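Glucanase (Klebsiella pneumoniae, PDB 5GY3) probably hydrolyses internal beta-1,4-glucosidic bonds in cellulose, lichenin and cereal beta-glucans, as an endoglucanase of glycoside hydrolase family 8. Local coordinates at residues Val125-Pro135 with Asn143-Phe153; Leu276-Ile287 with Lys299-Gln307. All coordinates share one frame; numbering follows the deposited sequence.

Contact 1: residues Val125-Pro135 with Asn143-Phe153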
loop_
_atom_site.group_PDB
_atom_site.type_symbol
_atom_site.label_atom_id
_atom_site.label_comp_id
_atom_site.label_asym_id
_atom_site.label_seq_id
_atom_site.Cartn_x
_atom_site.Cartn_y
_atom_site.Cartn_z
ATOM N N VAL A 125 -12.349 -4.579 12.446
ATOM C CA VAL A 125 -13.009 -5.448 13.407
ATOM C C VAL A 125 -12.224 -5.437 14.710
ATOM O O VAL A 125 -11.061 -5.033 14.765
ATOM C CB VAL A 125 -13.165 -6.895 12.882
ATOM C CG1 VAL A 125 -13.997 -6.912 11.597
ATOM C CG2 VAL A 125 -11.802 -7.530 12.659
ATOM N N THR A 126 -12.904 -5.854 15.774
ATOM C CA THR A 126 -12.282 -6.076 17.071
ATOM C C THR A 126 -11.843 -7.530 17.150
ATOM O O THR A 126 -12.669 -8.432 16.982
ATOM C CB THR A 126 -13.271 -5.773 18.196
ATOM O OG1 THR A 126 -13.822 -4.468 18.007
ATOM C CG2 THR A 126 -12.578 -5.844 19.547
ATOM N N PHE A 127 -10.558 -7.763 17.426
ATOM C CA PHE A 127 -10.014 -9.120 17.422
ATOM C C PHE A 127 -8.727 -9.143 18.235
ATOM O O PHE A 127 -7.903 -8.234 18.111
ATOM C CB PHE A 127 -9.735 -9.584 15.990
ATOM C CG PHE A 127 -9.621 -11.081 15.832
ATOM C CD1 PHE A 127 -10.756 -11.864 15.669
ATOM C CD2 PHE A 127 -8.379 -11.695 15.808
ATOM C CE1 PHE A 127 -10.656 -13.246 15.501
ATOM C CE2 PHE A 127 -8.268 -13.066 15.639
ATOM C CZ PHE A 127 -9.416 -13.846 15.483
ATOM N N ALA A 128 -8.561 -10.179 19.067
ATOM C CA ALA A 128 -7.380 -10.307 19.932
ATOM C C ALA A 128 -7.138 -9.036 20.754
ATOM O O ALA A 128 -5.999 -8.633 21.013
ATOM C CB ALA A 128 -6.141 -10.681 19.109
ATOM N N GLY A 129 -8.222 -8.395 21.180
ATOM C CA GLY A 129 -8.110 -7.223 22.025
ATOM C C GLY A 129 -7.710 -5.940 21.333
ATOM O O GLY A 129 -7.358 -4.970 22.018
ATOM N N ARG A 130 -7.755 -5.892 20.003
ATOM C CA ARG A 130 -7.331 -4.718 19.253
ATOM C C ARG A 130 -8.275 -4.473 18.083
ATOM O O ARG A 130 -9.036 -5.356 17.679
ATOM C CB ARG A 130 -5.897 -4.879 18.740
ATOM C CG ARG A 130 -4.894 -4.848 19.879
ATOM C CD ARG A 130 -3.507 -4.614 19.404
ATOM N NE ARG A 130 -2.540 -4.748 20.489
ATOM C CZ ARG A 130 -2.135 -3.749 21.261
ATOM N NH1 ARG A 130 -2.625 -2.524 21.096
ATOM N NH2 ARG A 130 -1.230 -3.980 22.210
ATOM N N GLN A 131 -8.228 -3.243 17.557
ATOM C CA GLN A 131 -8.876 -2.914 16.295
ATOM C C GLN A 131 -7.920 -3.264 15.167
ATOM O O GLN A 131 -6.755 -2.865 15.206
ATOM C CB GLN A 131 -9.235 -1.429 16.221
ATOM C CG GLN A 131 -10.210 -0.979 17.309
ATOM C CD GLN A 131 -11.530 -1.713 17.227
ATOM O OE1 GLN A 131 -12.372 -1.407 16.374
ATOM N NE2 GLN A 131 -11.724 -2.696 18.110
ATOM N N VAL A 132 -8.408 -4.011 14.176
ATOM C CA VAL A 132 -7.584 -4.460 13.055
ATOM C C VAL A 132 -8.358 -4.256 11.756
ATOM O O VAL A 132 -9.575 -4.460 11.704
ATOM C CB VAL A 132 -7.144 -5.939 13.204
ATOM C CG1 VAL A 132 -6.565 -6.197 14.582
ATOM C CG2 VAL A 132 -8.294 -6.870 13.002
ATOM N N MET A 133 -7.642 -3.862 10.703
ATOM C CA MET A 133 -8.208 -3.731 9.368
ATOM C C MET A 133 -7.966 -5.017 8.579
ATOM O O MET A 133 -6.815 -5.432 8.391
ATOM C CB MET A 133 -7.599 -2.545 8.624
ATOM C CG MET A 133 -8.119 -2.412 7.206
ATOM S SD MET A 133 -7.424 -1.000 6.312
ATOM C CE MET A 133 -8.238 0.363 7.161
ATOM N N LEU A 134 -9.054 -5.648 8.147
ATOM C CA LEU A 134 -8.983 -6.833 7.304
ATOM C C LEU A 134 -8.464 -6.469 5.912
ATOM O O LEU A 134 -8.659 -5.343 5.450
ATOM C CB LEU A 134 -10.369 -7.459 7.169
ATOM C CG LEU A 134 -11.049 -7.952 8.455
ATOM C CD1 LEU A 134 -12.507 -8.249 8.209
ATOM C CD2 LEU A 134 -10.341 -9.189 8.953
ATOM N N PRO A 135 -7.814 -7.414 5.214
ATOM C CA PRO A 135 -7.381 -7.130 3.829
ATOM C C PRO A 135 -8.537 -6.944 2.862
ATOM O O PRO A 135 -8.336 -6.365 1.788
ATOM C CB PRO A 135 -6.554 -8.367 3.453
ATOM C CG PRO A 135 -6.120 -8.964 4.770
ATOM C CD PRO A 135 -7.259 -8.681 5.718
ATOM N N ASN A 143 -12.368 -18.344 11.561
ATOM C CA ASN A 143 -13.101 -18.203 12.816
ATOM C C ASN A 143 -12.207 -17.675 13.940
ATOM O O ASN A 143 -12.383 -16.538 14.396
ATOM C CB ASN A 143 -13.741 -19.533 13.185
ATOM C CG ASN A 143 -14.579 -20.105 12.047
ATOM O OD1 ASN A 143 -15.383 -19.385 11.437
ATOM N ND2 ASN A 143 -14.387 -21.389 11.746
ATOM N N ASP A 144 -11.232 -18.467 14.371
ATOM C CA ASP A 144 -10.342 -18.034 15.434
ATOM C C ASP A 144 -9.039 -17.443 14.911
ATOM O O ASP A 144 -8.136 -17.180 15.708
ATOM C CB ASP A 144 -10.061 -19.194 16.400
ATOM C CG ASP A 144 -9.273 -20.322 15.762
ATOM O OD1 ASP A 144 -9.273 -20.447 14.525
ATOM O OD2 ASP A 144 -8.659 -21.106 16.517
ATOM N N HIS A 145 -8.927 -17.223 13.598
ATOM C CA HIS A 145 -7.784 -16.550 12.998
ATOM C C HIS A 145 -8.275 -15.495 12.022
ATOM O O HIS A 145 -9.295 -15.677 11.358
ATOM C CB HIS A 145 -6.876 -17.509 12.223
ATOM C CG HIS A 145 -6.156 -18.495 13.080
ATOM N ND1 HIS A 145 -6.763 -19.630 13.576
ATOM C CD2 HIS A 145 -4.878 -18.523 13.528
ATOM C CE1 HIS A 145 -5.886 -20.317 14.289
ATOM N NE2 HIS A 145 -4.737 -19.665 14.277
ATOM N N LEU A 146 -7.518 -14.410 11.910
ATOM C CA LEU A 146 -7.634 -13.492 10.788
ATOM C C LEU A 146 -6.369 -13.572 9.950
ATOM O O LEU A 146 -5.259 -13.616 10.489
ATOM C CB LEU A 146 -7.832 -12.050 11.254
ATOM C CG LEU A 146 -8.988 -11.757 12.196
ATOM C CD1 LEU A 146 -9.013 -10.266 12.508
ATOM C CD2 LEU A 146 -10.287 -12.232 11.579
ATOM N N ASN A 147 -6.537 -13.597 8.635
ATOM C CA ASN A 147 -5.410 -13.475 7.722
ATOM C C ASN A 147 -5.228 -12.003 7.403
ATOM O O ASN A 147 -6.068 -11.395 6.738
ATOM C CB ASN A 147 -5.647 -14.304 6.463
ATOM C CG ASN A 147 -5.351 -15.773 6.689
ATOM O OD1 ASN A 147 -4.624 -16.123 7.619
ATOM N ND2 ASN A 147 -5.917 -16.641 5.850
ATOM N N LEU A 148 -4.143 -11.426 7.897
ATOM C CA LEU A 148 -3.878 -10.003 7.758
ATOM C C LEU A 148 -2.712 -9.786 6.805
ATOM O O LEU A 148 -1.898 -10.682 6.565
ATOM C CB LEU A 148 -3.554 -9.382 9.117
ATOM C CG LEU A 148 -4.579 -9.594 10.231
ATOM C CD1 LEU A 148 -4.065 -8.952 11.513
ATOM C CD2 LEU A 148 -5.912 -8.984 9.805
ATOM N N ASN A 149 -2.635 -8.579 6.262
ATOM C CA ASN A 149 -1.510 -8.180 5.423
ATOM C C ASN A 149 -0.971 -6.885 6.023
ATOM O O ASN A 149 -1.590 -5.820 5.864
ATOM C CB ASN A 149 -1.941 -8.002 3.971
ATOM C CG ASN A 149 -0.763 -7.795 3.044
ATOM O OD1 ASN A 149 0.172 -7.058 3.368
ATOM N ND2 ASN A 149 -0.787 -8.458 1.892
ATOM N N PRO A 150 0.133 -6.937 6.770
ATOM C CA PRO A 150 0.600 -5.713 7.437
ATOM C C PRO A 150 1.018 -4.617 6.479
ATOM O O PRO A 150 1.082 -3.455 6.900
ATOM C CB PRO A 150 1.786 -6.192 8.297
ATOM C CG PRO A 150 2.195 -7.516 7.713
ATOM C CD PRO A 150 0.883 -8.124 7.219
ATOM N N SER A 151 1.280 -4.935 5.207
ATOM C CA SER A 151 1.534 -3.888 4.220
ATOM C C SER A 151 0.272 -3.111 3.855
ATOM O O SER A 151 0.367 -2.122 3.125
ATOM C CB SER A 151 2.168 -4.483 2.960
ATOM O OG SER A 151 1.211 -5.004 2.060
ATOM N N TYR A 152 -0.898 -3.531 4.345
ATOM C CA TYR A 152 -2.118 -2.734 4.236
ATOM C C TYR A 152 -2.315 -1.800 5.430
ATOM O O TYR A 152 -3.313 -1.062 5.471
ATOM C CB TYR A 152 -3.367 -3.626 4.103
ATOM C CG TYR A 152 -3.480 -4.505 2.869
ATOM C CD1 TYR A 152 -2.377 -4.808 2.080
ATOM C CD2 TYR A 152 -4.711 -5.038 2.502
ATOM C CE1 TYR A 152 -2.489 -5.622 0.955
ATOM C CE2 TYR A 152 -4.837 -5.863 1.381
ATOM C CZ TYR A 152 -3.722 -6.146 0.617
ATOM O OH TYR A 152 -3.820 -6.948 -0.491
ATOM N N PHE A 153 -1.404 -1.808 6.405
ATOM C CA PHE A 153 -1.452 -0.840 7.512
ATOM C C PHE A 153 -0.792 0.454 7.033
ATOM O O PHE A 153 0.373 0.738 7.319
ATOM C CB PHE A 153 -0.727 -1.344 8.761
ATOM C CG PHE A 153 -1.218 -2.662 9.329
ATOM C CD1 PHE A 153 -2.346 -3.312 8.848
ATOM C CD2 PHE A 153 -0.515 -3.242 10.380
ATOM C CE1 PHE A 153 -2.753 -4.538 9.401
ATOM C CE2 PHE A 153 -0.919 -4.457 10.941
ATOM C CZ PHE A 153 -2.035 -5.099 10.445
HETATM O O HOH W 1 -4.543 -6.413 6.776
#
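Leu146 sets its CG over the centre of one face of the Phe127 ring, 3.6 Å from the centroid and 7° off the normal, a CH-pi contact. The two side chains run past each other in opposite directions, and CD1 of Leu146 lies against the CB-CG end of the phenylalanine, where it also meets Val132 CG2 at 3.5 Å, with Val125 and Leu134 against it as well. Phe127 has CG anti to its backbone N (chi1 -161°), which carries the ring toward the 143-145 backbone until the carbonyl oxygens of Asn143 and Asp144 stand at its edge. The aromatic ring and the valines belong to a beta hairpin closed by a type I' turn from Phe127 to Arg130; the leucine comes from strand 145-148, the edge of a separate antiparallel sheet. Further along, the Pro135 ring packs on the backbone, CG lying 3.1 Å from Asn147 O, a buried oxygen without a polar partner. Its CB meets CE2 of Tyr152 at 3.7 Å, while Pro135 O approaches the edge of that ring. Tyr152 also touches Asp87, the predicted nucleophile. A water bridges the backbones, donating to Met133 O (3.0 Å) and accepting from Asn149 N (2.9 Å).

Contact 2: residues Leu276-Ile287 with Lys299-Gln307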
loop_
_atom_site.group_PDB
_atom_site.type_symbol
_atom_site.label_atom_id
_atom_site.label_comp_id
_atom_site.label_asym_id
_atom_site.label_seq_id
_atom_site.Cartn_x
_atom_site.Cartn_y
_atom_site.Cartn_z
ATOM N N LEU A 276 15.544 4.551 0.943
ATOM C CA LEU A 276 14.708 5.308 1.870
ATOM C C LEU A 276 14.840 4.771 3.288
ATOM O O LEU A 276 14.967 5.546 4.248
ATOM C CB LEU A 276 13.245 5.274 1.410
ATOM C CG LEU A 276 12.229 6.021 2.287
ATOM C CD1 LEU A 276 12.522 7.529 2.318
ATOM C CD2 LEU A 276 10.814 5.765 1.806
ATOM N N THR A 277 14.813 3.443 3.444
ATOM C CA THR A 277 14.840 2.855 4.778
ATOM C C THR A 277 16.132 3.191 5.508
ATOM O O THR A 277 16.119 3.444 6.718
ATOM C CB THR A 277 14.655 1.342 4.682
ATOM O OG1 THR A 277 13.396 1.076 4.060
ATOM C CG2 THR A 277 14.701 0.674 6.062
ATOM N N LEU A 278 17.250 3.191 4.796
ATOM C CA LEU A 278 18.543 3.451 5.411
ATOM C C LEU A 278 18.910 4.926 5.415
ATOM O O LEU A 278 19.968 5.286 5.941
ATOM C CB LEU A 278 19.634 2.638 4.700
ATOM C CG LEU A 278 19.539 1.115 4.813
ATOM C CD1 LEU A 278 20.806 0.417 4.302
ATOM C CD2 LEU A 278 19.218 0.691 6.243
ATOM N N GLY A 279 18.059 5.789 4.864
ATOM C CA GLY A 279 18.388 7.195 4.812
ATOM C C GLY A 279 19.501 7.537 3.856
ATOM O O GLY A 279 20.118 8.597 3.991
ATOM N N GLU A 280 19.784 6.673 2.898
ATOM C CA GLU A 280 20.829 6.977 1.933
ATOM C C GLU A 280 20.326 8.016 0.940
ATOM O O GLU A 280 19.261 7.824 0.340
ATOM C CB GLU A 280 21.277 5.725 1.193
ATOM C CG GLU A 280 22.604 5.911 0.491
ATOM C CD GLU A 280 23.259 4.601 0.133
ATOM O OE1 GLU A 280 23.824 4.510 -0.979
ATOM O OE2 GLU A 280 23.209 3.664 0.963
ATOM N N PRO A 281 21.056 9.115 0.737
ATOM C CA PRO A 281 20.609 10.140 -0.214
ATOM C C PRO A 281 20.382 9.557 -1.602
ATOM O O PRO A 281 21.201 8.792 -2.119
ATOM C CB PRO A 281 21.762 11.152 -0.211
ATOM C CG PRO A 281 22.436 10.952 1.114
ATOM C CD PRO A 281 22.327 9.479 1.389
ATOM N N GLN A 282 19.245 9.909 -2.197
ATOM C CA GLN A 282 18.948 9.530 -3.570
ATOM C C GLN A 282 18.293 10.717 -4.260
ATOM O O GLN A 282 17.581 11.506 -3.631
ATOM C CB GLN A 282 18.057 8.257 -3.651
ATOM C CG GLN A 282 16.714 8.334 -2.911
ATOM C CD GLN A 282 15.905 7.021 -2.919
ATOM O OE1 GLN A 282 15.619 6.449 -3.979
ATOM N NE2 GLN A 282 15.516 6.558 -1.729
ATOM N N GLU A 283 18.570 10.860 -5.552
ATOM C CA GLU A 283 18.001 11.947 -6.333
ATOM C C GLU A 283 16.616 11.565 -6.845
ATOM O O GLU A 283 16.178 10.418 -6.724
ATOM C CB GLU A 283 18.923 12.311 -7.492
ATOM C CG GLU A 283 19.973 13.337 -7.133
ATOM C CD GLU A 283 20.414 14.152 -8.334
ATOM O OE1 GLU A 283 21.403 14.908 -8.219
ATOM O OE2 GLU A 283 19.782 14.042 -9.408
ATOM N N ALA A 284 15.924 12.554 -7.408
ATOM C CA ALA A 284 14.586 12.343 -7.939
ATOM C C ALA A 284 14.582 11.152 -8.897
ATOM O O ALA A 284 15.563 10.937 -9.620
ATOM C CB ALA A 284 14.096 13.603 -8.658
ATOM N N PRO A 285 13.520 10.351 -8.918
ATOM C CA PRO A 285 13.560 9.111 -9.697
ATOM C C PRO A 285 13.500 9.361 -11.194
ATOM O O PRO A 285 12.987 10.378 -11.665
ATOM C CB PRO A 285 12.315 8.356 -9.219
ATOM C CG PRO A 285 11.366 9.446 -8.846
ATOM C CD PRO A 285 12.233 10.514 -8.220
ATOM N N GLN A 286 14.035 8.403 -11.936
ATOM C CA GLN A 286 13.884 8.314 -13.376
ATOM C C GLN A 286 13.218 6.984 -13.706
ATOM O O GLN A 286 13.558 5.954 -13.121
ATOM C CB GLN A 286 15.246 8.425 -14.074
ATOM C CG GLN A 286 15.913 9.789 -13.905
ATOM C CD GLN A 286 17.262 9.881 -14.606
ATOM O OE1 GLN A 286 17.812 8.876 -15.060
ATOM N NE2 GLN A 286 17.796 11.094 -14.700
ATOM N N ILE A 287 12.266 7.010 -14.630
ATOM C CA ILE A 287 11.521 5.821 -15.035
ATOM C C ILE A 287 12.210 5.272 -16.282
ATOM O O ILE A 287 12.033 5.811 -17.385
ATOM C CB ILE A 287 10.045 6.146 -15.300
ATOM C CG1 ILE A 287 9.397 6.772 -14.061
ATOM C CG2 ILE A 287 9.279 4.931 -15.733
ATOM C CD1 ILE A 287 9.685 6.039 -12.777
ATOM N N LYS A 299 9.360 3.748 -7.136
ATOM C CA LYS A 299 10.341 4.819 -7.272
ATOM C C LYS A 299 9.725 6.170 -6.939
ATOM O O LYS A 299 10.335 6.988 -6.244
ATOM C CB LYS A 299 10.906 4.845 -8.690
ATOM C CG LYS A 299 11.931 3.765 -8.992
ATOM C CD LYS A 299 12.523 4.031 -10.363
ATOM C CE LYS A 299 13.730 3.144 -10.654
ATOM N NZ LYS A 299 14.302 3.477 -12.007
ATOM N N GLN A 300 8.514 6.413 -7.427
ATOM C CA GLN A 300 7.903 7.718 -7.229
ATOM C C GLN A 300 7.271 7.854 -5.854
ATOM O O GLN A 300 7.231 8.962 -5.312
ATOM C CB GLN A 300 6.859 7.972 -8.302
ATOM C CG GLN A 300 7.446 8.131 -9.682
ATOM C CD GLN A 300 6.365 8.123 -10.715
ATOM O OE1 GLN A 300 5.830 9.173 -11.076
ATOM N NE2 GLN A 300 6.008 6.936 -11.182
ATOM N N LEU A 301 6.750 6.757 -5.295
ATOM C CA LEU A 301 6.200 6.806 -3.945
ATOM C C LEU A 301 7.295 7.065 -2.919
ATOM O O LEU A 301 7.076 7.777 -1.928
ATOM C CB LEU A 301 5.478 5.504 -3.630
ATOM C CG LEU A 301 4.218 5.209 -4.437
ATOM C CD1 LEU A 301 3.813 3.764 -4.228
ATOM C CD2 LEU A 301 3.092 6.162 -4.031
ATOM N N VAL A 302 8.482 6.494 -3.144
ATOM C CA VAL A 302 9.617 6.763 -2.265
ATOM C C VAL A 302 9.972 8.244 -2.302
ATOM O O VAL A 302 10.201 8.870 -1.262
ATOM C CB VAL A 302 10.812 5.867 -2.651
ATOM C CG1 VAL A 302 12.096 6.378 -2.027
ATOM C CG2 VAL A 302 10.547 4.447 -2.190
ATOM N N TRP A 303 9.986 8.833 -3.500
ATOM C CA TRP A 303 10.267 10.258 -3.631
ATOM C C TRP A 303 9.213 11.097 -2.916
ATOM O O TRP A 303 9.551 12.037 -2.184
ATOM C CB TRP A 303 10.346 10.634 -5.110
ATOM C CG TRP A 303 10.695 12.075 -5.342
ATOM C CD1 TRP A 303 9.893 13.034 -5.891
ATOM C CD2 TRP A 303 11.930 12.720 -5.012
ATOM N NE1 TRP A 303 10.560 14.236 -5.934
ATOM C CE2 TRP A 303 11.812 14.071 -5.401
ATOM C CE3 TRP A 303 13.128 12.287 -4.431
ATOM C CZ2 TRP A 303 12.846 14.992 -5.226
ATOM C CZ3 TRP A 303 14.153 13.199 -4.260
ATOM C CH2 TRP A 303 14.006 14.538 -4.659
ATOM N N LEU A 304 7.932 10.749 -3.098
ATOM C CA LEU A 304 6.850 11.439 -2.402
ATOM C C LEU A 304 6.978 11.307 -0.891
ATOM O O LEU A 304 6.756 12.274 -0.151
ATOM C CB LEU A 304 5.508 10.879 -2.863
ATOM C CG LEU A 304 4.272 11.573 -2.313
ATOM C CD1 LEU A 304 4.370 13.083 -2.532
ATOM C CD2 LEU A 304 3.060 11.014 -3.000
ATOM N N ALA A 305 7.303 10.104 -0.410
ATOM C CA ALA A 305 7.510 9.913 1.020
ATOM C C ALA A 305 8.603 10.836 1.544
ATOM O O ALA A 305 8.460 11.436 2.616
ATOM C CB ALA A 305 7.848 8.447 1.307
ATOM N N LYS A 306 9.696 10.972 0.791
ATOM C CA LYS A 306 10.748 11.903 1.185
ATOM C C LYS A 306 10.226 13.333 1.198
ATOM O O LYS A 306 10.473 14.079 2.153
ATOM C CB LYS A 306 11.951 11.772 0.250
ATOM C CG LYS A 306 12.668 10.444 0.387
ATOM C CD LYS A 306 13.574 10.152 -0.808
ATOM C CE LYS A 306 14.826 11.000 -0.756
ATOM N NZ LYS A 306 15.496 11.046 -2.081
ATOM N N GLN A 307 9.487 13.727 0.155
ATOM C CA GLN A 307 8.984 15.098 0.084
ATOM C C GLN A 307 8.063 15.408 1.250
ATOM O O GLN A 307 8.089 16.520 1.793
ATOM C CB GLN A 307 8.249 15.342 -1.236
ATOM C CG GLN A 307 9.102 15.174 -2.490
ATOM C CD GLN A 307 10.584 15.446 -2.255
ATOM O OE1 GLN A 307 11.416 14.538 -2.367
ATOM N NE2 GLN A 307 10.924 16.695 -1.952
HETATM O O HOH W 2 13.034 7.072 -5.851
HETATM O O HOH W 3 17.991 11.783 -0.333
HETATM O O HOH W 4 15.439 6.183 -10.619
#
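Helix 268-278 ends in a Schellman motif at Gly279, and the chain then runs on as an extended segment that lies across helix 293-307. Trp303 takes the middle of that segment on one face of its indole: Ala284 CA sits over the six-membered ring, 3.7 Å from its centroid and 9° off the normal, and Pro285 CD covers the five-membered ring at 4.0 Å from its centroid, both as CH-pi contacts. A chi1 of -177° turns the indole away from the backbone N of Trp303 and out beneath this Ala-Pro pair, and the proline crosses it at about a right angle.

Family 8 enzymes are built on an alpha/alpha barrel; here helix 293-307 packs against the end of helix 268-278 and makes polar contacts with the loop that follows it. Leu276, from the last turn of helix 268-278, rests its CB on Val302 CG1 and presses CD1 against Lys306 CG at 3.5 Å, a tight fit. Gln282 lays its amide across Val302, NE2 being 3.4 Å from CG1, while that nitrogen also bonds to Ala272 O. A water accepts from both Gln282 N and Lys306 NZ and so links the loop backbone to the lysine.

At the other end the extended Lys299 chain passes Pro285, CB to CB at 3.8 Å, and its NZ donates to Gln286 O over 2.8 Å, almost in line with the carbonyl (175°). The same ammonium also forms a salt bridge with Asp291.

From the N terminus, the chain passes through several helices before contact 1, where the hairpin of 125-135 meets 143-153 after a seven-residue excursion containing neither helix nor strand. Contact 1 thus closes a short loop, joining the two-stranded hairpin to the edge of the three-stranded sheet, and, through Tyr152 beyond that strand, comes close to the predicted nucleophile. The chain then runs through further helices to contact 2, which closes over eleven residues, six of them helical, and ties the segment after helix 268-278 to helix 293-307 near the C terminus. The two loops follow in series, neither nested nor crossed. The centres of contacts 1 and 2 are about 30 Å apart, on opposite sides of the chain's centre, and the contacts do not touch.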